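PDB 4W8Z: CRISPR system Cmr subunit Cmr1-1, which binds RNA and, together with Cmr6, caps the elongated type III-B Cmr ribonucleoprotein complex, part of a CRISPR system that protects against mobile genetic elements. Local coordinates for residues L22-T27 with V33-I38; W105-L110 with I316-V321; E229-G234 with A242-S247; R253-K258 with H308-S313. All coordinates share one frame; numbering follows the deposited sequence.

Contact 1 of 4, residues L22-T27 with V33-I38; sequences LLEVLT and VRSPSI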
loop_
_atom_site.group_PDB
_atom_site.type_symbol
_atom_site.label_atom_id
_atom_site.label_comp_id
_atom_site.label_asym_id
_atom_site.label_seq_id
_atom_site.Cartn_x
_atom_site.Cartn_y
_atom_site.Cartn_z
ATOM N N LEU A 22 0.303 14.370 0.556
ATOM C CA LEU A 22 0.024 14.423 -0.873
ATOM C C LEU A 22 0.942 15.436 -1.530
ATOM O O LEU A 22 0.677 16.638 -1.514
ATOM C CB LEU A 22 -1.443 14.773 -1.116
ATOM C CG LEU A 22 -2.414 13.910 -0.301
ATOM C CD1 LEU A 22 -3.861 14.256 -0.594
ATOM C CD2 LEU A 22 -2.145 12.433 -0.557
ATOM N N LEU A 23 2.034 14.941 -2.102
ATOM C CA LEU A 23 3.106 15.806 -2.567
ATOM C C LEU A 23 3.454 15.597 -4.035
ATOM O O LEU A 23 4.633 15.586 -4.392
ATOM C CB LEU A 23 4.356 15.582 -1.715
ATOM C CG LEU A 23 4.199 15.796 -0.211
ATOM C CD1 LEU A 23 5.501 15.492 0.517
ATOM C CD2 LEU A 23 3.748 17.226 0.061
ATOM N N GLU A 24 2.438 15.447 -4.883
ATOM C CA GLU A 24 2.658 15.240 -6.315
ATOM C C GLU A 24 3.421 16.403 -6.950
ATOM O O GLU A 24 4.119 16.229 -7.949
ATOM C CB GLU A 24 1.329 15.040 -7.039
ATOM C CG GLU A 24 0.645 13.732 -6.705
ATOM C CD GLU A 24 -0.530 13.433 -7.619
ATOM O OE1 GLU A 24 -0.323 12.754 -8.647
ATOM O OE2 GLU A 24 -1.659 13.871 -7.305
ATOM N N VAL A 25 3.281 17.584 -6.357
ATOM C CA VAL A 25 3.980 18.776 -6.814
ATOM C C VAL A 25 5.497 18.589 -6.805
ATOM O O VAL A 25 6.182 18.986 -7.746
ATOM C CB VAL A 25 3.609 20.002 -5.945
ATOM C CG1 VAL A 25 4.540 21.163 -6.229
ATOM C CG2 VAL A 25 2.164 20.411 -6.191
ATOM N N LEU A 26 6.013 17.965 -5.750
ATOM C CA LEU A 26 7.458 17.817 -5.574
ATOM C C LEU A 26 8.112 16.785 -6.494
ATOM O O LEU A 26 9.333 16.784 -6.656
ATOM C CB LEU A 26 7.778 17.443 -4.124
ATOM C CG LEU A 26 7.386 18.422 -3.020
ATOM C CD1 LEU A 26 8.067 18.029 -1.718
ATOM C CD2 LEU A 26 7.733 19.850 -3.406
ATOM N N THR A 27 7.306 15.908 -7.087
ATOM C CA THR A 27 7.831 14.765 -7.828
ATOM C C THR A 27 8.659 15.172 -9.047
ATOM O O THR A 27 9.529 14.420 -9.486
ATOM C CB THR A 27 6.693 13.815 -8.295
ATOM O OG1 THR A 27 5.724 13.660 -7.249
ATOM C CG2 THR A 27 7.250 12.444 -8.658
ATOM N N VAL A 33 10.522 11.534 -4.180
ATOM C CA VAL A 33 9.253 11.971 -3.615
ATOM C C VAL A 33 8.100 11.528 -4.512
ATOM O O VAL A 33 7.448 12.345 -5.167
ATOM C CB VAL A 33 9.222 13.503 -3.420
ATOM C CG1 VAL A 33 8.030 13.913 -2.566
ATOM C CG2 VAL A 33 10.506 13.965 -2.764
ATOM N N ARG A 34 7.875 10.219 -4.554
ATOM C CA ARG A 34 6.699 9.662 -5.208
ATOM C C ARG A 34 5.487 9.809 -4.301
ATOM O O ARG A 34 5.544 9.498 -3.114
ATOM C CB ARG A 34 6.902 8.189 -5.565
ATOM C CG ARG A 34 7.393 7.938 -6.983
ATOM C CD ARG A 34 6.896 6.588 -7.503
ATOM N NE ARG A 34 7.124 5.500 -6.552
ATOM C CZ ARG A 34 6.166 4.883 -5.864
ATOM N NH1 ARG A 34 4.896 5.239 -6.013
ATOM N NH2 ARG A 34 6.481 3.905 -5.025
ATOM N N SER A 35 4.385 10.281 -4.865
ATOM C CA SER A 35 3.180 10.500 -4.081
ATOM C C SER A 35 1.949 10.008 -4.828
ATOM O O SER A 35 1.305 10.780 -5.538
ATOM C CB SER A 35 3.037 11.982 -3.731
ATOM O OG SER A 35 2.002 12.192 -2.791
ATOM N N PRO A 36 1.631 8.709 -4.686
ATOM C CA PRO A 36 0.432 8.130 -5.300
ATOM C C PRO A 36 -0.841 8.863 -4.898
ATOM O O PRO A 36 -1.094 9.067 -3.707
ATOM C CB PRO A 36 0.419 6.697 -4.757
ATOM C CG PRO A 36 1.855 6.394 -4.500
ATOM C CD PRO A 36 2.454 7.683 -4.021
ATOM N N SER A 37 -1.627 9.268 -5.890
ATOM C CA SER A 37 -2.918 9.893 -5.639
ATOM C C SER A 37 -3.955 8.797 -5.460
ATOM O O SER A 37 -3.665 7.623 -5.690
ATOM C CB SER A 37 -3.309 10.821 -6.790
ATOM O OG SER A 37 -3.618 10.076 -7.957
ATOM N N ILE A 38 -5.160 9.173 -5.051
ATOM C CA ILE A 38 -6.238 8.203 -4.916
ATOM C C ILE A 38 -6.574 7.575 -6.268
ATOM O O ILE A 38 -6.713 6.356 -6.373
ATOM C CB ILE A 38 -7.492 8.849 -4.311
ATOM C CG1 ILE A 38 -7.185 9.344 -2.897
ATOM C CG2 ILE A 38 -8.653 7.866 -4.296
ATOM C CD1 ILE A 38 -8.402 9.827 -2.142
HETATM O O HOH W 1 3.741 11.320 -8.114
#
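Glu24 and Ser35 face each other with their CA atoms 5.3 Å apart, as do Thr27 and Val33, so the two segments run past each other in opposite senses although neither is a strand. Ser35 supplies the clearest bond. With chi1 at -170° its hydroxyl swings away from its own backbone N and reaches the other segment, where OG accepts from Leu23 N at 2.8 Å with an N-H...O angle of 165°. The same buried OG is weakly bonded to His21 O, so it meets the backbone groups that flank Leu22. Both segments belong to the long connection between strand 8-16 and helix 38-54, the first beta-alpha passage of a RAMP domain whose four-stranded antiparallel sheet has the 2-3-1-4 order of the ferredoxin-like fold. Val33 fills the inner side of the bend: its CG1 methyl sits 3.9 Å from Leu26 CB and only slightly farther from Leu23 CB, while Leu23 and Leu26 also rest on Ile117. Toward the turn, Thr27 OG1 lies between two carbonyls, 3.0 Å from Val33 O and 3.1 Å from Glu24 O. Water 1 lies 3.2 Å from Thr27 OG1 and receives a weak bond from Ser35 N. At the opposite end, Glu24 OE2 comes to 3.5 Å from Ser37 CB, while Ser37 OG turns to Gly40 N and caps helix 38-54.

Contact 2 of 4, residues W105-L110 with I316-V321; sequences WFSINL and IVDWNV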
loop_
_atom_site.group_PDB
_atom_site.type_symbol
_atom_site.label_atom_id
_atom_site.label_comp_id
_atom_site.label_asym_id
_atom_site.label_seq_id
_atom_site.Cartn_x
_atom_site.Cartn_y
_atom_site.Cartn_z
ATOM N N TRP A 105 9.980 7.499 8.824
ATOM C CA TRP A 105 9.576 8.731 8.146
ATOM C C TRP A 105 10.705 9.751 8.076
ATOM O O TRP A 105 10.451 10.952 7.972
ATOM C CB TRP A 105 8.372 9.365 8.840
ATOM C CG TRP A 105 7.135 8.526 8.794
ATOM C CD1 TRP A 105 6.981 7.325 8.166
ATOM C CD2 TRP A 105 5.873 8.824 9.402
ATOM N NE1 TRP A 105 5.705 6.857 8.347
ATOM C CE2 TRP A 105 5.006 7.757 9.105
ATOM C CE3 TRP A 105 5.395 9.886 10.172
ATOM C CZ2 TRP A 105 3.683 7.725 9.548
ATOM C CZ3 TRP A 105 4.081 9.848 10.614
ATOM C CH2 TRP A 105 3.242 8.777 10.299
ATOM N N PHE A 106 11.942 9.263 8.139
ATOM C CA PHE A 106 13.133 10.102 8.041
ATOM C C PHE A 106 13.036 11.141 6.926
ATOM O O PHE A 106 13.284 12.323 7.150
ATOM C CB PHE A 106 14.367 9.220 7.827
ATOM C CG PHE A 106 15.632 9.988 7.573
ATOM C CD1 PHE A 106 16.010 10.325 6.283
ATOM C CD2 PHE A 106 16.457 10.358 8.622
ATOM C CE1 PHE A 106 17.174 11.031 6.045
ATOM C CE2 PHE A 106 17.626 11.064 8.391
ATOM C CZ PHE A 106 17.983 11.400 7.100
ATOM N N SER A 107 12.672 10.689 5.730
ATOM C CA SER A 107 12.614 11.551 4.552
ATOM C C SER A 107 11.645 12.719 4.726
ATOM O O SER A 107 11.882 13.808 4.212
ATOM C CB SER A 107 12.226 10.733 3.314
ATOM O OG SER A 107 13.329 9.995 2.812
ATOM N N ILE A 108 10.556 12.488 5.449
ATOM C CA ILE A 108 9.565 13.528 5.688
ATOM C C ILE A 108 10.149 14.556 6.645
ATOM O O ILE A 108 9.997 15.765 6.459
ATOM C CB ILE A 108 8.260 12.941 6.264
ATOM C CG1 ILE A 108 7.689 11.884 5.316
ATOM C CG2 ILE A 108 7.243 14.043 6.517
ATOM C CD1 ILE A 108 6.515 11.131 5.889
ATOM N N ASN A 109 10.841 14.055 7.662
ATOM C CA ASN A 109 11.504 14.892 8.649
ATOM C C ASN A 109 12.549 15.804 8.008
ATOM O O ASN A 109 12.735 16.946 8.430
ATOM C CB ASN A 109 12.147 14.010 9.720
ATOM C CG ASN A 109 12.586 14.791 10.938
ATOM O OD1 ASN A 109 12.226 15.955 11.106
ATOM N ND2 ASN A 109 13.360 14.148 11.803
ATOM N N LEU A 110 13.218 15.298 6.976
ATOM C CA LEU A 110 14.262 16.051 6.294
ATOM C C LEU A 110 13.669 17.152 5.422
ATOM O O LEU A 110 14.175 18.274 5.400
ATOM C CB LEU A 110 15.133 15.118 5.451
ATOM C CG LEU A 110 16.288 15.789 4.702
ATOM C CD1 LEU A 110 17.142 16.601 5.656
ATOM C CD2 LEU A 110 17.127 14.759 3.977
ATOM N N ILE A 316 21.076 4.439 1.677
ATOM C CA ILE A 316 20.546 3.158 2.136
ATOM C C ILE A 316 19.274 3.332 2.972
ATOM O O ILE A 316 18.472 2.405 3.108
ATOM C CB ILE A 316 21.607 2.378 2.949
ATOM C CG1 ILE A 316 21.143 0.939 3.212
ATOM C CG2 ILE A 316 21.940 3.110 4.236
ATOM C CD1 ILE A 316 22.272 -0.062 3.320
ATOM N N VAL A 317 19.077 4.533 3.508
ATOM C CA VAL A 317 17.866 4.834 4.261
ATOM C C VAL A 317 16.651 4.879 3.331
ATOM O O VAL A 317 15.514 4.722 3.773
ATOM C CB VAL A 317 17.996 6.174 5.031
ATOM C CG1 VAL A 317 17.905 7.361 4.084
ATOM C CG2 VAL A 317 16.936 6.267 6.116
ATOM N N ASP A 318 16.900 5.075 2.038
ATOM C CA ASP A 318 15.825 5.176 1.056
ATOM C C ASP A 318 15.569 3.846 0.353
ATOM O O ASP A 318 14.629 3.726 -0.436
ATOM C CB ASP A 318 16.140 6.255 0.019
ATOM C CG ASP A 318 16.044 7.665 0.586
ATOM O OD1 ASP A 318 15.206 7.899 1.487
ATOM O OD2 ASP A 318 16.804 8.544 0.120
ATOM N N TRP A 319 16.409 2.853 0.630
ATOM C CA TRP A 319 16.245 1.534 0.029
ATOM C C TRP A 319 14.909 0.921 0.443
ATOM O O TRP A 319 14.489 1.056 1.591
ATOM C CB TRP A 319 17.404 0.614 0.424
ATOM C CG TRP A 319 18.704 0.950 -0.259
ATOM C CD1 TRP A 319 19.000 2.095 -0.950
ATOM C CD2 TRP A 319 19.878 0.130 -0.327
ATOM N NE1 TRP A 319 20.285 2.040 -1.432
ATOM C CE2 TRP A 319 20.845 0.842 -1.067
ATOM C CE3 TRP A 319 20.210 -1.136 0.172
ATOM C CZ2 TRP A 319 22.115 0.326 -1.328
ATOM C CZ3 TRP A 319 21.467 -1.647 -0.095
ATOM C CH2 TRP A 319 22.405 -0.916 -0.832
ATOM N N ASN A 320 14.235 0.265 -0.497
ATOM C CA ASN A 320 12.982 -0.427 -0.208
ATOM C C ASN A 320 13.094 -1.406 0.953
ATOM O O ASN A 320 14.130 -2.047 1.142
ATOM C CB ASN A 320 12.490 -1.186 -1.439
ATOM C CG ASN A 320 11.997 -0.271 -2.531
ATOM O OD1 ASN A 320 11.685 0.893 -2.287
ATOM N ND2 ASN A 320 11.905 -0.797 -3.747
ATOM N N VAL A 321 12.017 -1.526 1.723
ATOM C CA VAL A 321 11.936 -2.537 2.770
ATOM C C VAL A 321 11.470 -3.861 2.164
ATOM O O VAL A 321 10.439 -3.912 1.496
ATOM C CB VAL A 321 10.984 -2.105 3.898
ATOM C CG1 VAL A 321 10.832 -3.213 4.922
ATOM C CG2 VAL A 321 11.495 -0.830 4.557
HETATM O O HOH W 2 16.032 10.966 1.665
#
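Phe106 and Val317 make the apolar half of this surface contact, with ring atom CD1 of Phe106 4.1 Å from Val317 CG1 and nearly as close to CG2. The two side chains cross at about a right angle, and both valine methyls meet the same ring atom. Beside them lies the polar half. Ser107 OG is 3.1 Å from Asp318 OD1, but the angle is too poor for a hydrogen bond, and the link is made through a third party: water 2 donates to Asp318 OD2 at 3.0 Å and lies 3.1 Å from Ser107 OG. The contact thereby joins the first turn of helix 106-113, which Trp105 precedes at the N-cap position, to the loop between strand 294-302 and helix 327-330, so a helix of the N-terminal RAMP-like part meets a loop of the Cmr1-like C-terminal part. One shell out, two arginines span the seam. Arg158 NH2 forms a salt bridge with Asp318 OD1 and a hydrogen bond with Ser107 OG, so one nitrogen holds both residues in place. Arg161 NH2 bonds to Val317 O, while Arg161 O receives Trp105 NE1 from the other segment.

Contact 3 of 4, residues E229-G234 with A242-S247; sequences EVFGPG and AQFNNS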
loop_
_atom_site.group_PDB
_atom_site.type_symbol
_atom_site.label_atom_id
_atom_site.label_comp_id
_atom_site.label_asym_id
_atom_site.label_seq_id
_atom_site.Cartn_x
_atom_site.Cartn_y
_atom_site.Cartn_z
ATOM N N GLU A 229 -0.513 -9.812 6.471
ATOM C CA GLU A 229 -0.423 -10.121 7.894
ATOM C C GLU A 229 -0.790 -8.910 8.738
ATOM O O GLU A 229 -0.644 -7.769 8.299
ATOM C CB GLU A 229 0.987 -10.583 8.255
ATOM C CG GLU A 229 1.437 -11.837 7.544
ATOM C CD GLU A 229 2.941 -12.032 7.604
ATOM O OE1 GLU A 229 3.394 -13.187 7.465
ATOM O OE2 GLU A 229 3.671 -11.031 7.777
ATOM N N VAL A 230 -1.263 -9.161 9.953
ATOM C CA VAL A 230 -1.549 -8.089 10.898
ATOM C C VAL A 230 -0.970 -8.408 12.277
ATOM O O VAL A 230 -0.670 -9.562 12.588
ATOM C CB VAL A 230 -3.067 -7.834 11.051
ATOM C CG1 VAL A 230 -3.705 -7.495 9.711
ATOM C CG2 VAL A 230 -3.743 -9.040 11.687
ATOM N N PHE A 231 -0.807 -7.378 13.098
ATOM C CA PHE A 231 -0.430 -7.572 14.493
ATOM C C PHE A 231 -1.124 -6.529 15.358
ATOM O O PHE A 231 -1.405 -5.420 14.902
ATOM C CB PHE A 231 1.095 -7.517 14.676
ATOM C CG PHE A 231 1.706 -6.152 14.457
ATOM C CD1 PHE A 231 1.711 -5.201 15.468
ATOM C CD2 PHE A 231 2.317 -5.838 13.256
ATOM C CE1 PHE A 231 2.281 -3.955 15.274
ATOM C CE2 PHE A 231 2.895 -4.592 13.057
ATOM C CZ PHE A 231 2.873 -3.650 14.069
ATOM N N GLY A 232 -1.397 -6.890 16.604
ATOM C CA GLY A 232 -2.069 -5.994 17.521
ATOM C C GLY A 232 -3.233 -6.654 18.234
ATOM O O GLY A 232 -3.292 -7.877 18.337
ATOM N N PRO A 233 -4.185 -5.845 18.713
ATOM C CA PRO A 233 -4.260 -4.389 18.542
ATOM C C PRO A 233 -3.302 -3.621 19.448
ATOM O O PRO A 233 -2.792 -4.186 20.413
ATOM C CB PRO A 233 -5.708 -4.076 18.920
ATOM C CG PRO A 233 -6.038 -5.115 19.935
ATOM C CD PRO A 233 -5.325 -6.361 19.493
ATOM N N GLY A 234 -3.058 -2.354 19.133
ATOM C CA GLY A 234 -2.259 -1.502 19.992
ATOM C C GLY A 234 -3.140 -0.552 20.786
ATOM O O GLY A 234 -4.353 -0.491 20.569
ATOM N N ALA A 242 5.072 3.240 16.128
ATOM C CA ALA A 242 6.310 3.202 16.897
ATOM C C ALA A 242 6.938 1.813 16.874
ATOM O O ALA A 242 8.161 1.682 16.897
ATOM C CB ALA A 242 6.061 3.648 18.332
ATOM N N GLN A 243 6.103 0.780 16.832
ATOM C CA GLN A 243 6.602 -0.588 16.736
ATOM C C GLN A 243 7.330 -0.802 15.413
ATOM O O GLN A 243 8.407 -1.400 15.375
ATOM C CB GLN A 243 5.462 -1.599 16.886
ATOM C CG GLN A 243 5.156 -1.976 18.329
ATOM C CD GLN A 243 6.276 -2.782 18.970
ATOM O OE1 GLN A 243 7.100 -3.386 18.276
ATOM N NE2 GLN A 243 6.313 -2.792 20.301
ATOM N N PHE A 244 6.732 -0.307 14.333
ATOM C CA PHE A 244 7.351 -0.345 13.016
ATOM C C PHE A 244 8.702 0.367 13.025
ATOM O O PHE A 244 9.647 -0.054 12.361
ATOM C CB PHE A 244 6.430 0.296 11.975
ATOM C CG PHE A 244 5.339 -0.613 11.477
ATOM C CD1 PHE A 244 5.632 -1.885 11.015
ATOM C CD2 PHE A 244 4.017 -0.191 11.467
ATOM C CE1 PHE A 244 4.630 -2.719 10.549
ATOM C CE2 PHE A 244 3.010 -1.021 11.008
ATOM C CZ PHE A 244 3.318 -2.285 10.546
ATOM N N ASN A 245 8.786 1.449 13.790
ATOM C CA ASN A 245 9.982 2.272 13.795
ATOM C C ASN A 245 11.133 1.606 14.539
ATOM O O ASN A 245 12.281 1.670 14.099
ATOM C CB ASN A 245 9.674 3.637 14.402
ATOM C CG ASN A 245 10.802 4.624 14.207
ATOM O OD1 ASN A 245 11.082 5.048 13.088
ATOM N ND2 ASN A 245 11.451 5.005 15.297
ATOM N N ASN A 246 10.830 0.973 15.666
ATOM C CA ASN A 246 11.847 0.244 16.413
ATOM C C ASN A 246 12.376 -0.926 15.598
ATOM O O ASN A 246 13.584 -1.144 15.518
ATOM C CB ASN A 246 11.299 -0.253 17.749
ATOM C CG ASN A 246 11.074 0.873 18.742
ATOM O OD1 ASN A 246 11.590 1.982 18.574
ATOM N ND2 ASN A 246 10.304 0.592 19.790
ATOM N N SER A 247 11.461 -1.668 14.983
ATOM C CA SER A 247 11.821 -2.795 14.134
ATOM C C SER A 247 12.679 -2.350 12.958
ATOM O O SER A 247 13.694 -2.977 12.645
ATOM C CB SER A 247 10.568 -3.502 13.620
ATOM O OG SER A 247 9.828 -4.067 14.686
#
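Phe231 points the edge of its ring into a face of Phe244, an offset T-shaped pair with centroids 5.2 Å apart and planes inclined at 70°. The touching edge is the CE2-CZ side of Phe231. CE2 comes to 3.4 Å from Phe244 CZ, whereas CZ stands 3.8 Å above the plane of the Phe244 ring, displaced toward its rim rather than over its middle. Phe231 reaches out from its strand and meets the outer end of the Phe244 ring, atoms CE1, CZ and CE2. Its side chain leaves the strand toward helix 237-264, with a chi1 of 69° placing CG between the backbone N and the carbonyl carbon. Gln243 touches the same ring obliquely, with CB 4.3 Å from Phe231 CE1, while its amide OE1 goes elsewhere and accepts from Arg332 NH1. The pair is enclosed by further apolar groups. Phe244 stacks on Phe286, and Ile299 and Ile329 each touch both phenylalanines. No hydrogen bond crosses between the segments; their direct contact is by packing. Strand 226-231, paired antiparallel with 294-302 and 335-337, leads through a short loop into helix 237-264, and the aromatic pair pins that helix to the sheet, as in the opening beta-alpha unit of the ferredoxin-like fold found in RAMP proteins.

Contact 4 of 4, residues R253-K258 with H308-S313; sequences RRRIKK and HPEVRS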
loop_
_atom_site.group_PDB
_atom_site.type_symbol
_atom_site.label_atom_id
_atom_site.label_comp_id
_atom_site.label_asym_id
_atom_site.label_seq_id
_atom_site.Cartn_x
_atom_site.Cartn_y
_atom_site.Cartn_z
ATOM N N ARG A 253 19.949 -1.075 10.811
ATOM C CA ARG A 253 21.263 -1.150 11.446
ATOM C C ARG A 253 22.072 -2.327 10.905
ATOM O O ARG A 253 23.234 -2.175 10.530
ATOM C CB ARG A 253 21.124 -1.260 12.965
ATOM C CG ARG A 253 22.430 -1.047 13.709
ATOM C CD ARG A 253 22.299 -1.345 15.193
ATOM N NE ARG A 253 21.985 -2.746 15.453
ATOM C CZ ARG A 253 22.874 -3.733 15.393
ATOM N NH1 ARG A 253 24.133 -3.473 15.068
ATOM N NH2 ARG A 253 22.503 -4.982 15.649
ATOM N N ARG A 254 21.443 -3.497 10.850
ATOM C CA ARG A 254 22.098 -4.693 10.332
ATOM C C ARG A 254 22.298 -4.604 8.820
ATOM O O ARG A 254 23.253 -5.157 8.272
ATOM C CB ARG A 254 21.288 -5.941 10.681
ATOM C CG ARG A 254 21.117 -6.154 12.163
ATOM C CD ARG A 254 20.492 -7.497 12.449
ATOM N NE ARG A 254 20.144 -7.633 13.858
ATOM C CZ ARG A 254 19.558 -8.701 14.386
ATOM N NH1 ARG A 254 19.251 -9.741 13.620
ATOM N NH2 ARG A 254 19.279 -8.728 15.682
ATOM N N ARG A 255 21.384 -3.909 8.155
ATOM C CA ARG A 255 21.448 -3.728 6.714
ATOM C C ARG A 255 22.703 -2.958 6.321
ATOM O O ARG A 255 23.427 -3.357 5.409
ATOM C CB ARG A 255 20.197 -3.001 6.224
ATOM C CG ARG A 255 20.043 -2.970 4.729
ATOM C CD ARG A 255 18.752 -2.280 4.350
ATOM N NE ARG A 255 17.997 -3.064 3.383
ATOM C CZ ARG A 255 16.818 -2.705 2.898
ATOM N NH1 ARG A 255 16.259 -1.568 3.292
ATOM N NH2 ARG A 255 16.200 -3.482 2.020
ATOM N N ILE A 256 22.951 -1.856 7.025
ATOM C CA ILE A 256 24.141 -1.037 6.816
ATOM C C ILE A 256 25.419 -1.860 6.980
ATOM O O ILE A 256 26.299 -1.831 6.121
ATOM C CB ILE A 256 24.171 0.159 7.793
ATOM C CG1 ILE A 256 22.996 1.098 7.518
ATOM C CG2 ILE A 256 25.479 0.914 7.675
ATOM C CD1 ILE A 256 22.771 2.122 8.604
ATOM N N LYS A 257 25.514 -2.599 8.081
ATOM C CA LYS A 257 26.679 -3.432 8.336
ATOM C C LYS A 257 26.845 -4.496 7.252
ATOM O O LYS A 257 27.958 -4.774 6.806
ATOM C CB LYS A 257 26.580 -4.095 9.713
ATOM C CG LYS A 257 26.861 -3.167 10.885
ATOM C CD LYS A 257 27.860 -3.803 11.837
ATOM C CE LYS A 257 27.216 -4.873 12.705
ATOM N NZ LYS A 257 26.766 -4.311 14.013
ATOM N N LYS A 258 25.727 -5.072 6.824
ATOM C CA LYS A 258 25.744 -6.151 5.844
ATOM C C LYS A 258 26.298 -5.686 4.503
ATOM O O LYS A 258 27.126 -6.363 3.891
ATOM C CB LYS A 258 24.337 -6.727 5.656
ATOM C CG LYS A 258 24.269 -7.893 4.685
ATOM C CD LYS A 258 22.970 -8.664 4.823
ATOM C CE LYS A 258 21.930 -8.226 3.814
ATOM N NZ LYS A 258 20.734 -9.123 3.852
ATOM N N HIS A 308 13.698 -7.589 -8.189
ATOM C CA HIS A 308 13.828 -6.229 -7.679
ATOM C C HIS A 308 15.063 -6.142 -6.795
ATOM O O HIS A 308 15.124 -6.787 -5.748
ATOM C CB HIS A 308 12.586 -5.809 -6.889
ATOM C CG HIS A 308 11.297 -6.198 -7.539
ATOM N ND1 HIS A 308 10.568 -5.334 -8.328
ATOM C CD2 HIS A 308 10.606 -7.362 -7.516
ATOM C CE1 HIS A 308 9.483 -5.949 -8.764
ATOM N NE2 HIS A 308 9.483 -7.182 -8.287
ATOM N N PRO A 309 16.052 -5.341 -7.214
ATOM C CA PRO A 309 17.307 -5.244 -6.464
ATOM C C PRO A 309 17.103 -4.707 -5.048
ATOM O O PRO A 309 16.234 -3.861 -4.826
ATOM C CB PRO A 309 18.142 -4.271 -7.306
ATOM C CG PRO A 309 17.136 -3.468 -8.064
ATOM C CD PRO A 309 16.021 -4.420 -8.365
ATOM N N GLU A 310 17.881 -5.217 -4.097
ATOM C CA GLU A 310 17.909 -4.636 -2.765
ATOM C C GLU A 310 18.859 -3.451 -2.806
ATOM O O GLU A 310 18.890 -2.631 -1.898
ATOM C CB GLU A 310 18.348 -5.654 -1.707
ATOM C CG GLU A 310 18.232 -5.142 -0.268
ATOM C CD GLU A 310 18.506 -6.212 0.770
ATOM O OE1 GLU A 310 18.253 -5.962 1.969
ATOM O OE2 GLU A 310 18.984 -7.302 0.388
ATOM N N VAL A 311 19.615 -3.356 -3.893
ATOM C CA VAL A 311 20.633 -2.330 -4.042
ATOM C C VAL A 311 20.204 -1.209 -4.990
ATOM O O VAL A 311 19.828 -1.457 -6.139
ATOM C CB VAL A 311 21.942 -2.950 -4.546
ATOM C CG1 VAL A 311 22.740 -3.502 -3.381
ATOM C CG2 VAL A 311 21.634 -4.052 -5.548
ATOM N N ARG A 312 20.269 0.025 -4.502
ATOM C CA ARG A 312 19.881 1.187 -5.294
ATOM C C ARG A 312 20.923 2.301 -5.171
ATOM O O ARG A 312 21.598 2.414 -4.148
ATOM C CB ARG A 312 18.501 1.680 -4.858
ATOM C CG ARG A 312 17.662 2.251 -5.982
ATOM C CD ARG A 312 17.709 1.362 -7.210
ATOM N NE ARG A 312 16.942 1.918 -8.319
ATOM C CZ ARG A 312 17.300 2.995 -9.012
ATOM N NH1 ARG A 312 18.415 3.649 -8.709
ATOM N NH2 ARG A 312 16.539 3.424 -10.011
ATOM N N SER A 313 21.062 3.122 -6.211
ATOM C CA SER A 313 22.058 4.192 -6.188
ATOM C C SER A 313 21.499 5.436 -5.504
ATOM O O SER A 313 21.403 6.511 -6.098
ATOM C CB SER A 313 22.535 4.529 -7.599
ATOM O OG SER A 313 21.492 5.104 -8.357
#
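A salt bridge between Arg255 and Glu310 ties the long helix 237-264, which follows the first strand of the C-terminal, RAMP-like sheet, to the loop that leads from strand 294-302 toward helix 327-330. The two side chains approach from opposite directions, and the arginine offers its side: NE and NH2 both donate to the single oxygen OE1, each at 3.2 Å. The N-H...O angles are 152° and 150°, so the acceptor is shared almost evenly. OE1 lies in the guanidinium plane, yet the fork meets it on the anti side of the carboxylate, and the two flat groups are turned 60° against each other. The Glu310 chain is fully extended, with CG anti to the backbone N, which carries its carboxylate out from the loop to the helix, while the Arg255 chain leaves the helix straight and bends at chi3. Both partners have other ties. Arg255 NH2 also bonds to Asn320 O, its side chain lies against Ile316 and Trp319, and Tyr259 OH, one residue beyond the helical segment, bonds to Glu310 OE2. The two donors of Arg255 and the hydroxyl of Tyr259 would be expected to stabilise the negative charge of Glu310. A second positive group probably adds to this without forming a salt bridge: Lys258, one turn along the helix, places NZ 4.3 Å from Glu310 OE2.

From the N terminus, contact 1 comes first, closing a five-residue loop within the connection from strand 8-16 to helix 38-54. Contact 2 opens later, at 105-110, and closes at 316-321 a loop of 205 residues, joining the N-terminal and C-terminal RAMP-like parts. Contacts 3 and 4 are both nested inside that loop, in series: the former spans seven residues, the latter 49. Both use helix 237-264, binding it to strand 226-231 near its start and to the 308-313 loop farther along. Contacts 2 and 4 touch, chiefly through Arg255 and Trp319 with the backbone around them. Contact 1 stands apart, its nearest atoms about 6 Å from contact 2.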